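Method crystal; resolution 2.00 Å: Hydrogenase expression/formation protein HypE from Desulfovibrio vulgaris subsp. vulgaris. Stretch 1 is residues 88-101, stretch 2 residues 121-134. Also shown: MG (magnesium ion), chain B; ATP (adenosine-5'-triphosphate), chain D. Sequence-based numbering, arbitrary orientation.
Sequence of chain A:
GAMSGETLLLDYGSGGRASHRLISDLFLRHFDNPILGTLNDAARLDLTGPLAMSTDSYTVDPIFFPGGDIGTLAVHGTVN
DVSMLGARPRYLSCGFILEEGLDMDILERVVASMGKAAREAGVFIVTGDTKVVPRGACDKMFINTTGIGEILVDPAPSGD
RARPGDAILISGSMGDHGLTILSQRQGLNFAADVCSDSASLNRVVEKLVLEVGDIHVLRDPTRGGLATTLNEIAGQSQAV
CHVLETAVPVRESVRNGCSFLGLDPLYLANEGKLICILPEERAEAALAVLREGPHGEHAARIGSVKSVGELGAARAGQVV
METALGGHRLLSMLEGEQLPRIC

Stretch 1 (88-101) RPRYLSCGFILEEG
Stretch 2, residues 121-134: AGVFIVTGDTKVVP

Two parallel strands, 88-99 and 124-133, lie side by side in HypE, their axes 4.6 Å apart at closest and crossing at -20°, burying 1060 Å² between the stretches. Gly122 ends a helix in a Schellman motif (phi/psi 73/35), a positive phi that favours glycine; its O accepts from water 1 (3.0 Å), which also donates to Arg90 O (2.8 Å). Val123, extended at -125/152 with chi1 121°, sets CG2 3.9 Å from Pro89 CB and CG1 3.9 Å from Leu92 CG. Phe124 pairs with Tyr91 (CA-CA 5.1 Å): its N donates to Arg90 O (3.2 Å) and its O accepts from Leu92 N (2.9 Å). Ile125 (chi1 m), opposite Leu92 (m), packs CG2 against Cys94 SG (3.5 Å). Val126 N donates to Leu92 O (2.8 Å), but its phi/psi of -102/-16 breaks the extended run and shifts the register by one residue; CG1 meets Tyr91 CD1 at 3.3 Å. Thr127 O then accepts from Cys94 N (3.1 Å). Gly128 (-159/176) donates from N to ATP O2' (2.9 Å); a CB here would clash with ATP C2. Asp129 (chi1 t) pairs with Gly95 at 4.5 Å between CA atoms, its N donating to Cys94 O (2.9 Å) and its O accepting from Phe96 N (2.8 Å), while OD1 binds magnesium at 2.1 Å. Thr130 (m), on the same face as Phe96 (m), donates from OG1 to ATP N7 (2.8 Å). Lys131 (mmtm) curls back so that NZ forms a salt bridge with Asp129 OD2 (2.8 Å); its N donates to Phe96 O (2.9 Å) and its O accepts from Leu98 N (2.7 Å). Val132 (t) lays CG2 4.3 Å from Leu98 CB, apolar against apolar. Val133 (m) closes the ladder, N to Leu98 O (2.7 Å) and O from Glu100 N (2.8 Å), before Pro134, whose CA lies 3.5 Å from Glu100 OE2.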

# COMPACT_ATOMS: atom_id res chain seq x y z
N ARG A 88 -10.11 11.59 -10.69
CA ARG A 88 -11.25 11.17 -9.91
C ARG A 88 -10.87 9.85 -9.22
O ARG A 88 -10.76 8.83 -9.88
CB ARG A 88 -12.46 10.97 -10.85
CG ARG A 88 -13.72 10.45 -10.20
CD ARG A 88 -14.79 10.19 -11.26
NE ARG A 88 -15.23 11.44 -11.86
CZ ARG A 88 -15.68 11.56 -13.11
NH1 ARG A 88 -15.76 10.50 -13.89
NH2 ARG A 88 -16.06 12.75 -13.56
N PRO A 89 -10.64 9.87 -7.88
CA PRO A 89 -10.34 8.62 -7.18
C PRO A 89 -11.54 7.69 -7.22
O PRO A 89 -12.68 8.16 -7.12
CB PRO A 89 -10.07 9.07 -5.73
CG PRO A 89 -9.83 10.55 -5.81
CD PRO A 89 -10.64 11.04 -6.97
N ARG A 90 -11.28 6.40 -7.40
CA ARG A 90 -12.33 5.42 -7.55
C ARG A 90 -12.20 4.31 -6.52
O ARG A 90 -13.20 3.91 -5.89
CB ARG A 90 -12.30 4.80 -8.95
CG ARG A 90 -12.57 5.79 -10.09
CD ARG A 90 -14.02 6.27 -10.11
NE ARG A 90 -14.98 5.18 -9.97
CZ ARG A 90 -15.32 4.34 -10.95
NH1 ARG A 90 -14.76 4.45 -12.15
NH2 ARG A 90 -16.22 3.38 -10.73
N TYR A 91 -10.97 3.81 -6.36
CA TYR A 91 -10.72 2.55 -5.63
C TYR A 91 -9.50 2.62 -4.76
O TYR A 91 -8.46 3.11 -5.18
CB TYR A 91 -10.57 1.37 -6.61
CG TYR A 91 -11.78 1.16 -7.50
CD1 TYR A 91 -13.03 0.87 -6.96
CD2 TYR A 91 -11.67 1.26 -8.89
CE1 TYR A 91 -14.15 0.67 -7.75
CE2 TYR A 91 -12.78 1.06 -9.71
CZ TYR A 91 -14.01 0.76 -9.13
OH TYR A 91 -15.12 0.58 -9.94
N LEU A 92 -9.64 2.14 -3.53
CA LEU A 92 -8.52 2.09 -2.58
C LEU A 92 -8.21 0.64 -2.21
O LEU A 92 -9.08 -0.23 -2.22
CB LEU A 92 -8.90 2.85 -1.30
CG LEU A 92 -9.02 4.40 -1.22
CD1 LEU A 92 -8.11 5.00 -0.16
CD2 LEU A 92 -8.89 5.17 -2.52
N SER A 93 -6.95 0.38 -1.88
CA SER A 93 -6.57 -0.81 -1.13
C SER A 93 -6.17 -0.37 0.28
O SER A 93 -5.79 0.78 0.50
CB SER A 93 -5.39 -1.51 -1.80
OG SER A 93 -4.24 -0.67 -1.80
N CYS A 94 -6.23 -1.30 1.24
CA CYS A 94 -5.76 -1.03 2.60
C CYS A 94 -4.90 -2.17 3.13
O CYS A 94 -5.27 -3.33 3.03
CB CYS A 94 -6.91 -0.75 3.56
SG CYS A 94 -8.15 -2.01 3.60
N GLY A 95 -3.76 -1.83 3.71
CA GLY A 95 -2.87 -2.80 4.29
C GLY A 95 -2.74 -2.46 5.76
O GLY A 95 -2.18 -1.42 6.11
N PHE A 96 -3.31 -3.30 6.62
CA PHE A 96 -3.22 -3.12 8.07
C PHE A 96 -1.99 -3.82 8.61
O PHE A 96 -1.70 -4.96 8.22
CB PHE A 96 -4.48 -3.67 8.78
CG PHE A 96 -5.67 -2.75 8.71
CD1 PHE A 96 -6.45 -2.67 7.56
CD2 PHE A 96 -6.00 -1.94 9.79
CE1 PHE A 96 -7.56 -1.82 7.50
CE2 PHE A 96 -7.09 -1.08 9.74
CZ PHE A 96 -7.88 -1.02 8.60
N ILE A 97 -1.26 -3.13 9.48
CA ILE A 97 -0.22 -3.76 10.30
C ILE A 97 -0.62 -3.57 11.77
O ILE A 97 -0.74 -2.44 12.24
CB ILE A 97 1.19 -3.18 10.02
CG1 ILE A 97 1.54 -3.38 8.53
CG2 ILE A 97 2.25 -3.86 10.93
CD1 ILE A 97 2.76 -2.60 8.04
N LEU A 98 -0.85 -4.67 12.47
CA LEU A 98 -1.46 -4.60 13.79
C LEU A 98 -0.63 -5.28 14.85
O LEU A 98 0.02 -6.31 14.60
CB LEU A 98 -2.86 -5.23 13.76
CG LEU A 98 -3.88 -4.61 12.80
CD1 LEU A 98 -5.06 -5.56 12.54
CD2 LEU A 98 -4.38 -3.28 13.35
N GLU A 99 -0.64 -4.70 16.05
CA GLU A 99 0.06 -5.26 17.20
C GLU A 99 -0.82 -6.27 17.93
O GLU A 99 -1.97 -5.98 18.28
CB GLU A 99 0.49 -4.13 18.16
CG GLU A 99 1.32 -4.63 19.33
CD GLU A 99 1.78 -3.53 20.26
OE1 GLU A 99 2.82 -3.74 20.94
OE2 GLU A 99 1.12 -2.47 20.34
N GLU A 100 -0.26 -7.47 18.15
CA GLU A 100 -0.84 -8.46 19.06
C GLU A 100 -1.23 -7.80 20.38
O GLU A 100 -0.48 -6.97 20.89
CB GLU A 100 0.17 -9.59 19.32
CG GLU A 100 -0.28 -10.68 20.29
CD GLU A 100 0.88 -11.51 20.85
OE1 GLU A 100 0.62 -12.63 21.34
OE2 GLU A 100 2.04 -11.06 20.80
N GLY A 101 -2.40 -8.15 20.90
CA GLY A 101 -2.90 -7.59 22.16
C GLY A 101 -3.81 -6.38 21.99
O GLY A 101 -4.51 -6.00 22.92
N ALA A 121 -16.58 9.91 0.29
CA ALA A 121 -15.76 10.24 -0.86
C ALA A 121 -16.21 9.61 -2.19
O ALA A 121 -15.67 9.95 -3.24
CB ALA A 121 -14.26 9.94 -0.57
N GLY A 122 -17.17 8.69 -2.14
CA GLY A 122 -17.64 8.03 -3.37
C GLY A 122 -16.64 7.03 -3.91
O GLY A 122 -16.51 6.84 -5.12
N VAL A 123 -15.94 6.37 -2.99
CA VAL A 123 -14.82 5.51 -3.27
C VAL A 123 -15.11 4.12 -2.62
O VAL A 123 -15.84 4.03 -1.64
CB VAL A 123 -13.54 6.26 -2.74
CG1 VAL A 123 -12.77 5.52 -1.68
CG2 VAL A 123 -12.68 6.81 -3.88
N PHE A 124 -14.56 3.05 -3.18
CA PHE A 124 -14.65 1.75 -2.53
C PHE A 124 -13.28 1.22 -2.13
O PHE A 124 -12.32 1.37 -2.87
CB PHE A 124 -15.32 0.72 -3.43
CG PHE A 124 -16.79 0.95 -3.62
CD1 PHE A 124 -17.68 0.65 -2.59
CD2 PHE A 124 -17.28 1.51 -4.79
CE1 PHE A 124 -19.05 0.87 -2.74
CE2 PHE A 124 -18.64 1.75 -4.96
CZ PHE A 124 -19.54 1.42 -3.93
N ILE A 125 -13.22 0.55 -0.98
CA ILE A 125 -12.04 -0.23 -0.61
C ILE A 125 -12.20 -1.61 -1.23
O ILE A 125 -13.10 -2.38 -0.84
CB ILE A 125 -11.83 -0.27 0.92
CG1 ILE A 125 -11.48 1.15 1.42
CG2 ILE A 125 -10.70 -1.22 1.29
CD1 ILE A 125 -11.95 1.44 2.79
N VAL A 126 -11.35 -1.90 -2.21
CA VAL A 126 -11.57 -3.08 -3.08
C VAL A 126 -10.71 -4.30 -2.77
O VAL A 126 -11.00 -5.39 -3.23
CB VAL A 126 -11.41 -2.74 -4.60
CG1 VAL A 126 -12.50 -1.76 -5.05
CG2 VAL A 126 -9.97 -2.21 -4.93
N THR A 127 -9.64 -4.10 -2.00
CA THR A 127 -8.67 -5.17 -1.76
C THR A 127 -7.82 -4.76 -0.54
O THR A 127 -7.70 -3.59 -0.23
CB THR A 127 -7.79 -5.47 -3.03
OG1 THR A 127 -7.16 -6.76 -2.94
CG2 THR A 127 -6.71 -4.40 -3.27
N GLY A 128 -7.26 -5.75 0.15
CA GLY A 128 -6.65 -5.48 1.44
C GLY A 128 -5.63 -6.51 1.92
O GLY A 128 -5.39 -7.53 1.27
N ASP A 129 -5.02 -6.19 3.06
CA ASP A 129 -4.11 -7.11 3.72
C ASP A 129 -4.15 -6.81 5.20
O ASP A 129 -4.38 -5.68 5.60
CB ASP A 129 -2.68 -6.92 3.19
CG ASP A 129 -1.72 -7.97 3.74
OD1 ASP A 129 -2.02 -9.18 3.59
OD2 ASP A 129 -0.68 -7.59 4.31
N THR A 130 -3.89 -7.83 6.01
CA THR A 130 -3.93 -7.73 7.45
C THR A 130 -2.76 -8.56 8.00
O THR A 130 -2.74 -9.80 7.89
CB THR A 130 -5.27 -8.28 8.03
OG1 THR A 130 -6.37 -7.71 7.31
CG2 THR A 130 -5.39 -7.95 9.53
N LYS A 131 -1.80 -7.85 8.57
CA LYS A 131 -0.65 -8.48 9.21
C LYS A 131 -0.76 -8.15 10.70
O LYS A 131 -1.01 -7.00 11.07
CB LYS A 131 0.68 -7.96 8.62
CG LYS A 131 1.03 -8.37 7.15
CD LYS A 131 1.00 -9.91 6.95
CE LYS A 131 1.60 -10.42 5.64
NZ LYS A 131 0.96 -9.92 4.37
N VAL A 132 -0.62 -9.17 11.54
CA VAL A 132 -0.56 -8.98 12.99
C VAL A 132 0.83 -9.38 13.46
O VAL A 132 1.25 -10.52 13.26
CB VAL A 132 -1.64 -9.81 13.74
CG1 VAL A 132 -1.61 -9.52 15.25
CG2 VAL A 132 -3.04 -9.53 13.18
N VAL A 133 1.55 -8.45 14.08
CA VAL A 133 2.91 -8.72 14.57
C VAL A 133 2.92 -8.90 16.11
O VAL A 133 2.03 -8.38 16.79
CB VAL A 133 3.91 -7.60 14.11
CG1 VAL A 133 4.08 -7.64 12.61
CG2 VAL A 133 3.42 -6.22 14.58
N PRO A 134 3.90 -9.67 16.65
CA PRO A 134 3.98 -9.88 18.12
C PRO A 134 4.05 -8.59 18.94
O PRO A 134 4.44 -7.55 18.41
CB PRO A 134 5.28 -10.67 18.28
CG PRO A 134 5.46 -11.39 16.96
CD PRO A 134 4.96 -10.41 15.93
MG MG B . -2.16 -10.45 1.90
PG ATP D . -0.88 -13.39 2.25
O1G ATP D . -1.12 -11.97 2.80
O2G ATP D . -0.94 -14.43 3.33
O3G ATP D . 0.34 -13.52 1.34
PB ATP D . -2.90 -13.05 0.17
O1B ATP D . -2.32 -11.62 0.18
O2B ATP D . -2.97 -13.77 -1.14
O3B ATP D . -2.12 -13.85 1.32
PA ATP D . -4.84 -12.36 2.14
O1A ATP D . -4.92 -13.53 3.11
O2A ATP D . -3.93 -11.27 2.64
O3A ATP D . -4.42 -12.93 0.66
O5' ATP D . -6.26 -11.80 1.76
C5' ATP D . -7.39 -12.66 1.58
C4' ATP D . -8.52 -11.79 1.06
O4' ATP D . -8.89 -10.91 2.14
C3' ATP D . -8.10 -10.90 -0.10
O3' ATP D . -9.20 -10.81 -1.02
C2' ATP D . -7.86 -9.52 0.53
O2' ATP D . -8.19 -8.49 -0.40
C1' ATP D . -8.81 -9.53 1.74
N9 ATP D . -8.31 -8.75 2.90
C8 ATP D . -7.34 -9.10 3.76
N7 ATP D . -7.17 -8.13 4.70
C5 ATP D . -8.03 -7.14 4.38
C6 ATP D . -8.37 -5.82 4.94
N6 ATP D . -7.70 -5.36 6.03
N1 ATP D . -9.32 -5.11 4.33
C2 ATP D . -9.99 -5.53 3.24
N3 ATP D . -9.73 -6.74 2.69
C4 ATP D . -8.78 -7.55 3.22
O HOH W 1 -15.65 4.65 -6.93
O HOH W 2 -1.06 -5.17 5.57
O HOH W 3 -3.27 -9.17 0.89